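Local coordinates for pectinesterase 1 (Solanum lycopersicum, PDB 1XG2), which hydrolyses the methyl esters of pectin's galacturonan chains, releasing methanol and free acid groups, and may prepare fruit cell walls for softening during ripening, at residues Ala117-Ile122 / Gly301-Ser306; Phe142-Tyr147 / Val162-Gln167; Asn201-Ser206 / Glu233-Gly238. All blocks are in the same frame, centred on the assembly; numbering follows the deposited sequence.

Overall arrangement
In this C-terminal pectinesterase part of a longer protein, residues 117-122 come first and meet 301-306 only near the chain's end, so interaction 1 closes a long loop. Interactions 2 and 3 both fall within that span, one after the other and without crossing. Interaction 2 (142-147 with 162-167) joins successive coils of the parallel beta-helix across 14 intervening residues; interaction 3 (201-206 with 233-238) does the same further along, across 26. Strands 120-123 and 140-144 are neighbours in one sheet, through which interactions 1 and 2 touch. A probable hydrogen bond from Asn-201 N to Cys-166 O links interaction 2 to interaction 3. Interaction 1 ties helix 301-304 to the beta-helix.

Interaction 1 (Ala117-Ile122 / Gly301-Ser306); sequences ADMSVI and GSWLRS
The backbones approach most closely at Met-119 and Trp-303, whose CA atoms are 6.6 Å apart, and no hydrogen bond crosses between the segments. This is where helix 301-304 lies against the outside of the parallel beta-helix, just where the chain enters strand 120-123. Met-119 has positive phi and psi, and this bend lays its backbone over the Trp-303 indole. Met-119 CA sits 3.4 Å from the centroid of the six-membered ring, only 11° off its normal: a CH-pi contact over the face. The Met-119 side chain then runs obliquely across the indole toward the five-membered ring, CB touching CD2, with SD making a Met-aromatic contact 4.2 Å from that ring's centroid.

Trp-303 reaches in with CG in the crowded position between backbone N and carbonyl carbon (chi1 55°). Its NE1 is hydrogen-bonded to Ile-298 O, which helps to fix the indole's rotation, and Leu-304 CG lies over the opposite face. An alanine at Trp-303 would remove the whole indole, and would probably cost both the cover over Met-119 and the NE1 tie to Ile-298. At the ring's far edge, Ser-120 O approaches CZ3 at 3.6 Å, near the ring plane. Beside it, Val-121 CG2 touches both CZ3 of Trp-303 and, at 3.7 Å, CD2 of Leu-304.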
loop_
_atom_site.group_PDB
_atom_site.type_symbol
_atom_site.label_atom_id
_atom_site.label_comp_id
_atom_site.label_asym_id
_atom_site.label_seq_id
_atom_site.Cartn_x
_atom_site.Cartn_y
_atom_site.Cartn_z
ATOM N N ALA A 117 -2.425 -5.753 4.141
ATOM C CA ALA A 117 -3.132 -7.014 4.220
ATOM C C ALA A 117 -3.632 -7.374 2.836
ATOM O O ALA A 117 -4.334 -6.592 2.187
ATOM C CB ALA A 117 -4.323 -6.900 5.175
ATOM N N ASP A 118 -3.262 -8.551 2.379
ATOM C CA ASP A 118 -3.715 -9.036 1.095
ATOM C C ASP A 118 -5.180 -9.445 1.141
ATOM O O ASP A 118 -5.657 -9.965 2.155
ATOM C CB ASP A 118 -2.857 -10.208 0.658
ATOM C CG ASP A 118 -3.114 -10.612 -0.771
ATOM O OD1 ASP A 118 -3.145 -9.735 -1.649
ATOM O OD2 ASP A 118 -3.268 -11.796 -1.114
ATOM N N MET A 119 -5.869 -9.228 0.022
ATOM C CA MET A 119 -7.291 -9.502 -0.144
ATOM C C MET A 119 -8.127 -8.843 0.957
ATOM O O MET A 119 -8.998 -9.454 1.563
ATOM C CB MET A 119 -7.492 -11.017 -0.113
ATOM C CG MET A 119 -6.708 -11.734 -1.215
ATOM S SD MET A 119 -7.020 -13.504 -1.233
ATOM C CE MET A 119 -5.871 -13.970 0.071
ATOM N N SER A 120 -7.814 -7.573 1.175
ATOM C CA SER A 120 -8.518 -6.757 2.152
ATOM C C SER A 120 -9.576 -5.874 1.484
ATOM O O SER A 120 -9.421 -5.447 0.333
ATOM C CB SER A 120 -7.514 -5.903 2.933
ATOM O OG SER A 120 -6.674 -5.189 2.038
ATOM N N VAL A 121 -10.655 -5.615 2.219
ATOM C CA VAL A 121 -11.746 -4.782 1.750
ATOM C C VAL A 121 -12.017 -3.699 2.779
ATOM O O VAL A 121 -12.128 -3.984 3.978
ATOM C CB VAL A 121 -13.051 -5.592 1.569
ATOM C CG1 VAL A 121 -14.199 -4.659 1.094
ATOM C CG2 VAL A 121 -12.837 -6.710 0.593
ATOM N N ILE A 122 -12.103 -2.462 2.306
ATOM C CA ILE A 122 -12.492 -1.322 3.121
ATOM C C ILE A 122 -13.818 -0.835 2.514
ATOM O O ILE A 122 -13.846 -0.295 1.416
ATOM C CB ILE A 122 -11.366 -0.252 3.111
ATOM C CG1 ILE A 122 -10.108 -0.797 3.799
ATOM C CG2 ILE A 122 -11.782 1.004 3.854
ATOM C CD1 ILE A 122 -9.289 -1.764 2.970
ATOM N N GLY A 301 -12.228 -11.148 -8.181
ATOM C CA GLY A 301 -13.299 -12.116 -8.045
ATOM C C GLY A 301 -12.915 -13.320 -7.200
ATOM O O GLY A 301 -13.714 -13.764 -6.360
ATOM N N SER A 302 -11.690 -13.820 -7.399
ATOM C CA SER A 302 -11.188 -14.993 -6.673
ATOM C C SER A 302 -11.284 -14.851 -5.168
ATOM O O SER A 302 -11.178 -15.842 -4.441
ATOM C CB SER A 302 -9.742 -15.315 -7.096
ATOM O OG SER A 302 -8.819 -14.288 -6.737
ATOM N N TRP A 303 -11.458 -13.624 -4.688
ATOM C CA TRP A 303 -11.649 -13.382 -3.274
ATOM C C TRP A 303 -12.742 -12.364 -2.915
ATOM O O TRP A 303 -13.180 -12.341 -1.786
ATOM C CB TRP A 303 -10.325 -12.966 -2.616
ATOM C CG TRP A 303 -9.654 -11.786 -3.243
ATOM C CD1 TRP A 303 -8.842 -11.803 -4.330
ATOM C CD2 TRP A 303 -9.725 -10.418 -2.818
ATOM N NE1 TRP A 303 -8.401 -10.537 -4.616
ATOM C CE2 TRP A 303 -8.921 -9.665 -3.697
ATOM C CE3 TRP A 303 -10.379 -9.751 -1.773
ATOM C CZ2 TRP A 303 -8.759 -8.277 -3.573
ATOM C CZ3 TRP A 303 -10.213 -8.372 -1.644
ATOM C CH2 TRP A 303 -9.415 -7.652 -2.539
ATOM N N LEU A 304 -13.183 -11.515 -3.828
ATOM C CA LEU A 304 -14.171 -10.507 -3.438
ATOM C C LEU A 304 -15.539 -11.118 -3.237
ATOM O O LEU A 304 -16.275 -10.699 -2.340
ATOM C CB LEU A 304 -14.274 -9.392 -4.455
ATOM C CG LEU A 304 -13.245 -8.288 -4.267
ATOM C CD1 LEU A 304 -13.347 -7.301 -5.427
ATOM C CD2 LEU A 304 -13.397 -7.593 -2.913
ATOM N N ARG A 305 -15.881 -12.123 -4.050
ATOM C CA ARG A 305 -17.243 -12.655 -4.009
ATOM C C ARG A 305 -17.610 -13.196 -2.628
ATOM O O ARG A 305 -18.763 -13.060 -2.213
ATOM C CB ARG A 305 -17.531 -13.665 -5.148
ATOM C CG ARG A 305 -16.638 -14.935 -5.074
ATOM C CD ARG A 305 -17.033 -16.097 -6.008
ATOM N NE ARG A 305 -16.398 -16.034 -7.332
ATOM C CZ ARG A 305 -15.174 -16.475 -7.637
ATOM N NH1 ARG A 305 -14.387 -17.039 -6.724
ATOM N NH2 ARG A 305 -14.735 -16.355 -8.888
ATOM N N SER A 306 -16.654 -13.751 -1.879
ATOM C CA SER A 306 -16.992 -14.300 -0.563
ATOM C C SER A 306 -17.125 -13.264 0.542
ATOM O O SER A 306 -17.520 -13.606 1.648
ATOM C CB SER A 306 -16.007 -15.394 -0.132
ATOM O OG SER A 306 -15.888 -16.355 -1.171
#

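Interaction 2 (Phe142-Tyr147 / Val162-Gln167)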
loop_
_atom_site.group_PDB
_atom_site.type_symbol
_atom_site.label_atom_id
_atom_site.label_comp_id
_atom_site.label_asym_id
_atom_site.label_seq_id
_atom_site.Cartn_x
_atom_site.Cartn_y
_atom_site.Cartn_z
ATOM N N PHE A 142 -9.097 -3.482 -1.897
ATOM C CA PHE A 142 -10.284 -2.949 -2.540
ATOM C C PHE A 142 -10.978 -2.008 -1.568
ATOM O O PHE A 142 -11.296 -2.396 -0.428
ATOM C CB PHE A 142 -11.213 -4.094 -2.924
ATOM C CG PHE A 142 -12.445 -3.673 -3.681
ATOM C CD1 PHE A 142 -12.353 -3.037 -4.906
ATOM C CD2 PHE A 142 -13.708 -3.946 -3.166
ATOM C CE1 PHE A 142 -13.507 -2.653 -5.581
ATOM C CE2 PHE A 142 -14.865 -3.580 -3.859
ATOM C CZ PHE A 142 -14.760 -2.932 -5.045
ATOM N N TYR A 143 -11.217 -0.790 -2.040
ATOM C CA TYR A 143 -11.937 0.243 -1.320
ATOM C C TYR A 143 -13.236 0.528 -2.059
ATOM O O TYR A 143 -13.228 0.783 -3.253
ATOM C CB TYR A 143 -11.107 1.529 -1.222
ATOM C CG TYR A 143 -9.896 1.343 -0.350
ATOM C CD1 TYR A 143 -8.779 0.635 -0.813
ATOM C CD2 TYR A 143 -9.849 1.866 0.931
ATOM C CE1 TYR A 143 -7.659 0.451 -0.015
ATOM C CE2 TYR A 143 -8.726 1.675 1.747
ATOM C CZ TYR A 143 -7.649 0.948 1.269
ATOM O OH TYR A 143 -6.542 0.738 2.067
ATOM N N ARG A 144 -14.340 0.485 -1.332
ATOM C CA ARG A 144 -15.665 0.608 -1.914
ATOM C C ARG A 144 -16.545 1.493 -1.050
ATOM O O ARG A 144 -16.579 1.349 0.174
ATOM C CB ARG A 144 -16.280 -0.780 -2.046
ATOM C CG ARG A 144 -17.695 -0.828 -2.587
ATOM C CD ARG A 144 -17.835 -0.488 -4.069
ATOM N NE ARG A 144 -19.250 -0.352 -4.413
ATOM C CZ ARG A 144 -19.790 -0.637 -5.594
ATOM N NH1 ARG A 144 -19.051 -1.056 -6.619
ATOM N NH2 ARG A 144 -21.099 -0.485 -5.757
ATOM N N ASP A 145 -17.296 2.380 -1.706
ATOM C CA ASP A 145 -18.307 3.203 -1.050
ATOM C C ASP A 145 -17.756 3.991 0.145
ATOM O O ASP A 145 -18.448 4.188 1.138
ATOM C CB ASP A 145 -19.482 2.330 -0.602
ATOM C CG ASP A 145 -20.296 1.785 -1.769
ATOM O OD1 ASP A 145 -21.115 0.875 -1.527
ATOM O OD2 ASP A 145 -20.194 2.196 -2.942
ATOM N N SER A 146 -16.503 4.432 0.047
ATOM C CA SER A 146 -15.823 5.027 1.189
ATOM C C SER A 146 -15.492 6.492 0.918
ATOM O O SER A 146 -15.514 6.951 -0.220
ATOM C CB SER A 146 -14.559 4.223 1.529
ATOM O OG SER A 146 -14.889 2.938 2.054
ATOM N N TYR A 147 -15.183 7.215 1.991
ATOM C CA TYR A 147 -14.767 8.596 1.929
ATOM C C TYR A 147 -13.320 8.621 2.415
ATOM O O TYR A 147 -13.028 8.100 3.475
ATOM C CB TYR A 147 -15.692 9.390 2.849
ATOM C CG TYR A 147 -15.553 10.878 2.893
ATOM C CD1 TYR A 147 -16.430 11.706 2.182
ATOM C CD2 TYR A 147 -14.604 11.475 3.728
ATOM C CE1 TYR A 147 -16.323 13.116 2.278
ATOM C CE2 TYR A 147 -14.498 12.859 3.840
ATOM C CZ TYR A 147 -15.346 13.683 3.118
ATOM O OH TYR A 147 -15.194 15.061 3.248
ATOM N N VAL A 162 -7.573 -0.961 -5.934
ATOM C CA VAL A 162 -8.666 -0.301 -6.638
ATOM C C VAL A 162 -9.617 0.400 -5.668
ATOM O O VAL A 162 -10.089 -0.199 -4.694
ATOM C CB VAL A 162 -9.451 -1.315 -7.476
ATOM C CG1 VAL A 162 -10.630 -0.650 -8.174
ATOM C CG2 VAL A 162 -8.513 -1.961 -8.490
ATOM N N PHE A 163 -9.871 1.672 -5.947
ATOM C CA PHE A 163 -10.900 2.475 -5.292
ATOM C C PHE A 163 -12.083 2.542 -6.236
ATOM O O PHE A 163 -11.945 2.945 -7.394
ATOM C CB PHE A 163 -10.394 3.887 -4.991
ATOM C CG PHE A 163 -9.265 3.922 -4.016
ATOM C CD1 PHE A 163 -7.966 3.709 -4.441
ATOM C CD2 PHE A 163 -9.498 4.166 -2.664
ATOM C CE1 PHE A 163 -6.924 3.709 -3.538
ATOM C CE2 PHE A 163 -8.459 4.173 -1.759
ATOM C CZ PHE A 163 -7.175 3.954 -2.195
ATOM N N GLN A 164 -13.244 2.130 -5.752
ATOM C CA GLN A 164 -14.437 2.111 -6.564
ATOM C C GLN A 164 -15.588 2.768 -5.834
ATOM O O GLN A 164 -15.886 2.398 -4.711
ATOM C CB GLN A 164 -14.785 0.668 -6.893
ATOM C CG GLN A 164 -15.342 0.467 -8.248
ATOM C CD GLN A 164 -15.532 -0.999 -8.555
ATOM O OE1 GLN A 164 -16.340 -1.660 -7.906
ATOM N NE2 GLN A 164 -14.781 -1.515 -9.521
ATOM N N LYS A 165 -16.244 3.729 -6.484
ATOM C CA LYS A 165 -17.372 4.447 -5.889
ATOM C C LYS A 165 -17.032 5.054 -4.519
ATOM O O LYS A 165 -17.834 5.033 -3.585
ATOM C CB LYS A 165 -18.611 3.545 -5.814
ATOM C CG LYS A 165 -18.974 2.904 -7.145
ATOM C CD LYS A 165 -20.224 3.470 -7.761
ATOM C CE LYS A 165 -20.511 2.852 -9.151
ATOM N NZ LYS A 165 -21.363 1.607 -9.114
ATOM N N CYS A 166 -15.825 5.599 -4.428
ATOM C CA CYS A 166 -15.387 6.355 -3.264
ATOM C C CYS A 166 -15.420 7.839 -3.573
ATOM O O CYS A 166 -15.311 8.237 -4.725
ATOM C CB CYS A 166 -13.959 5.963 -2.878
ATOM S SG CYS A 166 -13.818 4.239 -2.330
ATOM N N GLN A 167 -15.551 8.650 -2.531
ATOM C CA GLN A 167 -15.378 10.085 -2.647
ATOM C C GLN A 167 -13.994 10.414 -2.082
ATOM O O GLN A 167 -13.720 10.176 -0.909
ATOM C CB GLN A 167 -16.499 10.807 -1.895
ATOM C CG GLN A 167 -17.876 10.377 -2.375
ATOM C CD GLN A 167 -18.995 11.342 -2.004
ATOM O OE1 GLN A 167 -19.180 12.380 -2.657
ATOM N NE2 GLN A 167 -19.763 10.988 -0.980
#
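Two successive coils of the parallel beta-helix run side by side here, the axes of strands 142-144 and 162-164 coming within 4.8 Å, directions 12° from parallel. Tyr-143 makes the two strong bonds of the strand pair: its N donates to Val-162 O at 2.9 Å, nearly straight at 176°, and its O accepts from Gln-164 N at 2.8 Å; a weak third follows, from Asp-145 N to Gln-164 O. Beyond them Asp-145 and Lys-165 turn the chain into the next sheet, where Gln-167 N binds Ser-146 O and Ser-146 N donates to Cys-166 SG.

Such in-register pairing stacks like residues inside a beta-helix, and Tyr-143 and Phe-163 do so as an offset stack, centroids 4.6 Å apart and planes at 21°. Phe-163 CE2 lies over the rim of the tyrosine ring. On the face of Phe-142, Arg-144 bends at chi2. NE makes a salt bridge with a weak hydrogen bond to Asp-145 OD2, NH1 another weak one to Gln-164 OE1 at 3.1 Å, while Lys-165 CG covers one guanidinium face. Gln-164 NE2 binds Val-312 O. Lys-165 NZ, 4.0 Å from Arg-144 NH2, has its own salt bridge to Asp-317, which probably eases the repulsion.

Interaction 3 (Asn201-Ser206 / Glu233-Gly238)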
loop_
_atom_site.group_PDB
_atom_site.type_symbol
_atom_site.label_atom_id
_atom_site.label_comp_id
_atom_site.label_asym_id
_atom_site.label_seq_id
_atom_site.Cartn_x
_atom_site.Cartn_y
_atom_site.Cartn_z
ATOM N N ASN A 201 -15.582 9.981 -7.045
ATOM C CA ASN A 201 -15.833 11.406 -7.027
ATOM C C ASN A 201 -14.601 12.062 -6.455
ATOM O O ASN A 201 -14.323 11.866 -5.288
ATOM C CB ASN A 201 -16.996 11.641 -6.067
ATOM C CG ASN A 201 -18.015 12.604 -6.591
ATOM O OD1 ASN A 201 -18.302 12.634 -7.783
ATOM N ND2 ASN A 201 -18.630 13.370 -5.671
ATOM N N ILE A 202 -13.848 12.822 -7.249
ATOM C CA ILE A 202 -12.683 13.544 -6.730
ATOM C C ILE A 202 -13.056 15.005 -6.655
ATOM O O ILE A 202 -13.199 15.679 -7.680
ATOM C CB ILE A 202 -11.434 13.333 -7.595
ATOM C CG1 ILE A 202 -11.245 11.840 -7.880
ATOM C CG2 ILE A 202 -10.224 13.912 -6.889
ATOM C CD1 ILE A 202 -10.015 11.500 -8.701
ATOM N N ILE A 203 -13.234 15.476 -5.429
ATOM C CA ILE A 203 -13.876 16.749 -5.166
ATOM C C ILE A 203 -13.176 17.513 -4.049
ATOM O O ILE A 203 -12.301 16.978 -3.358
ATOM C CB ILE A 203 -15.346 16.513 -4.802
ATOM C CG1 ILE A 203 -15.462 15.611 -3.554
ATOM C CG2 ILE A 203 -16.073 15.882 -5.982
ATOM C CD1 ILE A 203 -16.883 15.469 -3.023
ATOM N N ALA A 204 -13.602 18.762 -3.873
ATOM C CA ALA A 204 -13.100 19.620 -2.817
ATOM C C ALA A 204 -14.041 19.592 -1.605
ATOM O O ALA A 204 -15.263 19.516 -1.737
ATOM C CB ALA A 204 -12.971 21.046 -3.329
ATOM N N SER A 205 -13.448 19.663 -0.426
ATOM C CA SER A 205 -14.182 19.921 0.804
ATOM C C SER A 205 -14.729 21.347 0.796
ATOM O O SER A 205 -14.310 22.185 -0.014
ATOM C CB SER A 205 -13.241 19.772 1.976
ATOM O OG SER A 205 -12.270 20.790 1.898
ATOM N N SER A 206 -15.647 21.629 1.709
ATOM C CA SER A 206 -16.231 22.961 1.812
ATOM C C SER A 206 -15.182 24.014 2.193
ATOM O O SER A 206 -15.305 25.158 1.772
ATOM C CB SER A 206 -17.382 22.980 2.818
ATOM O OG SER A 206 -16.909 22.793 4.132
ATOM N N GLU A 233 -13.205 6.684 -15.524
ATOM C CA GLU A 233 -14.641 6.749 -15.355
ATOM C C GLU A 233 -15.045 7.449 -14.066
ATOM O O GLU A 233 -15.980 7.033 -13.385
ATOM C CB GLU A 233 -15.256 5.346 -15.435
ATOM C CG GLU A 233 -15.140 4.713 -16.815
ATOM C CD GLU A 233 -16.198 5.201 -17.822
ATOM O OE1 GLU A 233 -17.122 5.986 -17.460
ATOM O OE2 GLU A 233 -16.098 4.793 -19.004
ATOM N N SER A 234 -14.338 8.524 -13.749
ATOM C CA SER A 234 -14.545 9.252 -12.507
ATOM C C SER A 234 -14.910 10.708 -12.771
ATOM O O SER A 234 -14.629 11.262 -13.843
ATOM C CB SER A 234 -13.283 9.202 -11.637
ATOM O OG SER A 234 -12.994 7.884 -11.206
ATOM N N TYR A 235 -15.558 11.305 -11.778
ATOM C CA TYR A 235 -15.869 12.720 -11.787
ATOM C C TYR A 235 -14.720 13.460 -11.146
ATOM O O TYR A 235 -14.316 13.143 -10.029
ATOM C CB TYR A 235 -17.163 12.995 -11.032
ATOM C CG TYR A 235 -17.475 14.471 -10.876
ATOM C CD1 TYR A 235 -18.308 15.125 -11.788
ATOM C CD2 TYR A 235 -16.950 15.217 -9.813
ATOM C CE1 TYR A 235 -18.597 16.483 -11.656
ATOM C CE2 TYR A 235 -17.235 16.582 -9.677
ATOM C CZ TYR A 235 -18.071 17.196 -10.597
ATOM O OH TYR A 235 -18.361 18.533 -10.475
ATOM N N LEU A 236 -14.199 14.447 -11.864
ATOM C CA LEU A 236 -13.126 15.310 -11.383
ATOM C C LEU A 236 -13.654 16.736 -11.238
ATOM O O LEU A 236 -14.076 17.349 -12.231
ATOM C CB LEU A 236 -11.967 15.296 -12.381
ATOM C CG LEU A 236 -10.975 14.130 -12.265
ATOM C CD1 LEU A 236 -11.679 12.814 -12.293
ATOM C CD2 LEU A 236 -9.912 14.184 -13.364
ATOM N N GLY A 237 -13.641 17.253 -10.011
ATOM C CA GLY A 237 -14.086 18.605 -9.727
ATOM C C GLY A 237 -13.125 19.643 -10.277
ATOM O O GLY A 237 -12.021 19.319 -10.718
ATOM N N GLY A 238 -13.544 20.906 -10.247
ATOM C CA GLY A 238 -12.718 22.000 -10.732
ATOM C C GLY A 238 -11.455 22.227 -9.923
ATOM O O GLY A 238 -10.554 22.950 -10.361
#
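Ile-202 holds both backbone hydrogen bonds of this contact. Its N donates to Tyr-235 O at 2.8 Å and 173°, and its O takes the N-H of Gly-237, also at 2.8 Å and almost exactly along the C=O axis. Strand 201-204 is thereby joined in parallel to the short strand 235-236, the outermost on this side of one sheet of the beta-helix.

Just before the pairing, Ser-234 OG bridges the coils from the side, donating to Met-232 O and accepting from Cys-200 N. On the face carrying Asn-201 and Tyr-235, the amide lies alongside the tyrosine, the two pointing the same way with planes 37° apart. Asn-201 OD1 comes 3.5 Å from Tyr-235 CB and meets the near part of the ring obliquely. The other end of that amide is held from the preceding coil, where ND2 binds Gln-167 OE1.

Tyr-235 CG is anti to its backbone N (chi1 174°), and the ring edge meets Ile-203, whose CG2 is 3.9 Å from CE2. That isoleucine crosses the tyrosine at about a right angle. On the other face Ile-202 and Leu-236 run side by side, with their CD1 atoms 4.2 Å apart, and both pack on Leu-219 and Val-231 inside the coil. Gly-237 comes in close: a CB there would point at strand 201-204 and lie 3.3 Å from Ile-202 O.

The backbone pair of Ile-202 thus fixes the register, while the sheet's two faces differ: apolar Ile-202 and Leu-236 on the buried inside, and an amide, a tyrosine ring and Ile-203, all partly exposed, on the other.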